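Local coordinates for protein trans-4-hydroxy-L-proline dehydratase (Clostridioides difficile 70-100-2010, PDB 6VXC) that uses a glycyl radical to dehydrate trans-4-hydroxy-L-proline to (S)-1-pyrroline-5-carboxylate in anaerobic degradation of hydroxyproline, at residues I349-S355 / P664-Y670. Residues are numbered along the deposited sequence; the frame is centred on the assembly and turned at random.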
loop_
_atom_site.group_PDB
_atom_site.type_symbol
_atom_site.label_atom_id
_atom_site.label_comp_id
_atom_site.label_asym_id
_atom_site.label_seq_id
_atom_site.Cartn_x
_atom_site.Cartn_y
_atom_site.Cartn_z
ATOM N N ILE A 349 4.334 5.634 -15.174
ATOM C CA ILE A 349 3.608 4.412 -14.828
ATOM C C ILE A 349 3.302 4.349 -13.329
ATOM O O ILE A 349 2.266 3.821 -12.917
ATOM C CB ILE A 349 4.386 3.166 -15.287
ATOM C CG1 ILE A 349 4.727 3.238 -16.785
ATOM C CG2 ILE A 349 3.585 1.909 -14.970
ATOM C CD1 ILE A 349 3.525 3.354 -17.669
ATOM N N THR A 350 4.216 4.841 -12.491
ATOM C CA THR A 350 3.977 4.813 -11.054
ATOM C C THR A 350 2.678 5.528 -10.700
ATOM O O THR A 350 1.923 5.066 -9.841
ATOM C CB THR A 350 5.158 5.436 -10.309
ATOM O OG1 THR A 350 6.367 4.762 -10.688
ATOM C CG2 THR A 350 4.950 5.314 -8.787
ATOM N N LEU A 351 2.409 6.667 -11.333
ATOM C CA LEU A 351 1.143 7.352 -11.100
ATOM C C LEU A 351 -0.037 6.514 -11.587
ATOM O O LEU A 351 -1.033 6.352 -10.871
ATOM C CB LEU A 351 1.187 8.727 -11.770
ATOM C CG LEU A 351 0.131 9.820 -11.582
ATOM C CD1 LEU A 351 -1.029 9.646 -12.515
ATOM C CD2 LEU A 351 -0.323 9.986 -10.118
ATOM N N LYS A 352 0.074 5.944 -12.786
ATOM C CA LYS A 352 -1.032 5.172 -13.349
ATOM C C LYS A 352 -1.402 4.007 -12.442
ATOM O O LYS A 352 -2.584 3.658 -12.313
ATOM C CB LYS A 352 -0.646 4.661 -14.743
ATOM C CG LYS A 352 -0.388 5.749 -15.789
ATOM C CD LYS A 352 -0.071 5.131 -17.159
ATOM C CE LYS A 352 -0.254 6.131 -18.287
ATOM N NZ LYS A 352 -0.538 5.453 -19.583
ATOM N N GLU A 353 -0.410 3.396 -11.797
ATOM C CA GLU A 353 -0.695 2.245 -10.960
ATOM C C GLU A 353 -1.093 2.640 -9.543
ATOM O O GLU A 353 -1.650 1.808 -8.823
ATOM C CB GLU A 353 0.502 1.283 -10.911
ATOM C CG GLU A 353 1.770 1.846 -10.254
ATOM C CD GLU A 353 2.984 0.918 -10.415
ATOM O OE1 GLU A 353 2.832 -0.297 -10.210
ATOM O OE2 GLU A 353 4.093 1.395 -10.749
ATOM N N SER A 354 -0.842 3.891 -9.129
ATOM C CA SER A 354 -1.176 4.338 -7.784
ATOM C C SER A 354 -1.644 5.798 -7.865
ATOM O O SER A 354 -1.029 6.707 -7.333
ATOM C CB SER A 354 0.020 4.186 -6.840
ATOM O OG SER A 354 -0.326 4.517 -5.503
ATOM N N SER A 355 -2.793 6.023 -8.502
ATOM C CA SER A 355 -3.199 7.377 -8.882
ATOM C C SER A 355 -3.994 8.022 -7.739
ATOM O O SER A 355 -5.216 8.169 -7.789
ATOM C CB SER A 355 -3.986 7.329 -10.189
ATOM O OG SER A 355 -4.213 8.627 -10.705
ATOM N N PRO A 664 -4.979 -4.696 -7.143
ATOM C CA PRO A 664 -4.695 -3.876 -8.332
ATOM C C PRO A 664 -4.351 -2.411 -8.056
ATOM O O PRO A 664 -3.790 -1.749 -8.932
ATOM C CB PRO A 664 -6.019 -3.958 -9.096
ATOM C CG PRO A 664 -7.050 -3.885 -7.942
ATOM C CD PRO A 664 -6.397 -4.587 -6.746
ATOM N N THR A 665 -4.722 -1.876 -6.888
ATOM C CA THR A 665 -4.799 -0.427 -6.674
ATOM C C THR A 665 -5.506 0.225 -7.871
ATOM O O THR A 665 -6.686 -0.050 -8.090
ATOM C CB THR A 665 -3.411 0.173 -6.397
ATOM O OG1 THR A 665 -2.758 -0.588 -5.370
ATOM C CG2 THR A 665 -3.538 1.624 -5.936
ATOM N N THR A 666 -4.844 1.082 -8.654
ATOM C CA THR A 666 -5.464 1.584 -9.882
ATOM C C THR A 666 -4.857 0.951 -11.134
ATOM O O THR A 666 -5.148 1.395 -12.251
ATOM C CB THR A 666 -5.400 3.120 -9.980
ATOM O OG1 THR A 666 -4.050 3.578 -9.903
ATOM C CG2 THR A 666 -6.242 3.805 -8.872
ATOM N N CYS A 667 -4.037 -0.086 -10.977
ATOM C CA CYS A 667 -3.364 -0.666 -12.126
ATOM C C CYS A 667 -4.299 -1.468 -13.024
ATOM O O CYS A 667 -3.945 -1.711 -14.187
ATOM C CB CYS A 667 -2.204 -1.549 -11.673
ATOM S SG CYS A 667 -1.003 -1.864 -12.965
ATOM N N HIS A 668 -5.482 -1.879 -12.528
ATOM C CA HIS A 668 -6.434 -2.574 -13.395
ATOM C C HIS A 668 -6.988 -1.658 -14.477
ATOM O O HIS A 668 -7.428 -2.157 -15.514
ATOM C CB HIS A 668 -7.582 -3.205 -12.591
ATOM C CG HIS A 668 -8.424 -2.222 -11.837
ATOM N ND1 HIS A 668 -7.906 -1.397 -10.864
ATOM C CD2 HIS A 668 -9.756 -1.973 -11.876
ATOM C CE1 HIS A 668 -8.877 -0.651 -10.364
ATOM N NE2 HIS A 668 -10.010 -0.982 -10.961
ATOM N N ILE A 669 -6.975 -0.343 -14.252
ATOM C CA ILE A 669 -7.334 0.606 -15.302
ATOM C C ILE A 669 -6.264 0.614 -16.392
ATOM O O ILE A 669 -6.556 0.394 -17.569
ATOM C CB ILE A 669 -7.556 2.008 -14.707
ATOM C CG1 ILE A 669 -8.585 1.964 -13.547
ATOM C CG2 ILE A 669 -7.931 3.020 -15.804
ATOM C CD1 ILE A 669 -9.970 1.413 -13.926
ATOM N N TYR A 670 -5.010 0.856 -16.001
ATOM C CA TYR A 670 -3.888 0.883 -16.942
ATOM C C TYR A 670 -3.768 -0.426 -17.715
ATOM O O TYR A 670 -3.641 -0.425 -18.944
ATOM C CB TYR A 670 -2.598 1.170 -16.160
ATOM C CG TYR A 670 -1.268 0.927 -16.871
ATOM C CD1 TYR A 670 -0.979 1.520 -18.095
ATOM C CD2 TYR A 670 -0.284 0.165 -16.275
ATOM C CE1 TYR A 670 0.252 1.317 -18.725
ATOM C CE2 TYR A 670 0.957 -0.036 -16.895
ATOM C CZ TYR A 670 1.208 0.537 -18.121
ATOM O OH TYR A 670 2.431 0.329 -18.727
#
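The buried hydroxyl of T666 meets K352 and S355 where helix 348-353 ends, and both donates and accepts there. Its OG1 donates to O of K352 at 2.8 Å, reaching that oxygen from well above the carbonyl plane, and accepts from the backbone N of S355 at 3.1 Å with an N-H...O angle of 155°. K352 O belongs to the last turn of the helix, S355 N to the loop just after it. With chi1 at 57°, OG1 sits between the N and C of its own backbone. T666 also gives its N-H to O of E353 (3.3 Å, 154°), again from above the carbonyl plane, while T665 lays CB against the same oxygen.

These bonds tie the helix terminus to a type II' turn, P664 to C667, closed by C667 N on P664 O, which leads into helix 667-673. The turn borders the probable active site of this glycyl radical enzyme: the side chain of T665 is about 4 Å from that of C454, the probable cysteine radical site, and T665 OG1 is hydrogen-bonded to Y470 OH. E353 OE1 is hydrogen-bonded to OG1 of T170, and S354 OG to a glycerol, probably from the crystallisation liquor.

Beyond the polar cluster, CD1 of I349 meets Y670 CZ at 3.7 Å, while the aliphatic CD of K352 crosses to CD1 of the same ring at 3.8 Å. CB of E353 rests on CB of C667, whose SG lies in plane at the ring's edge.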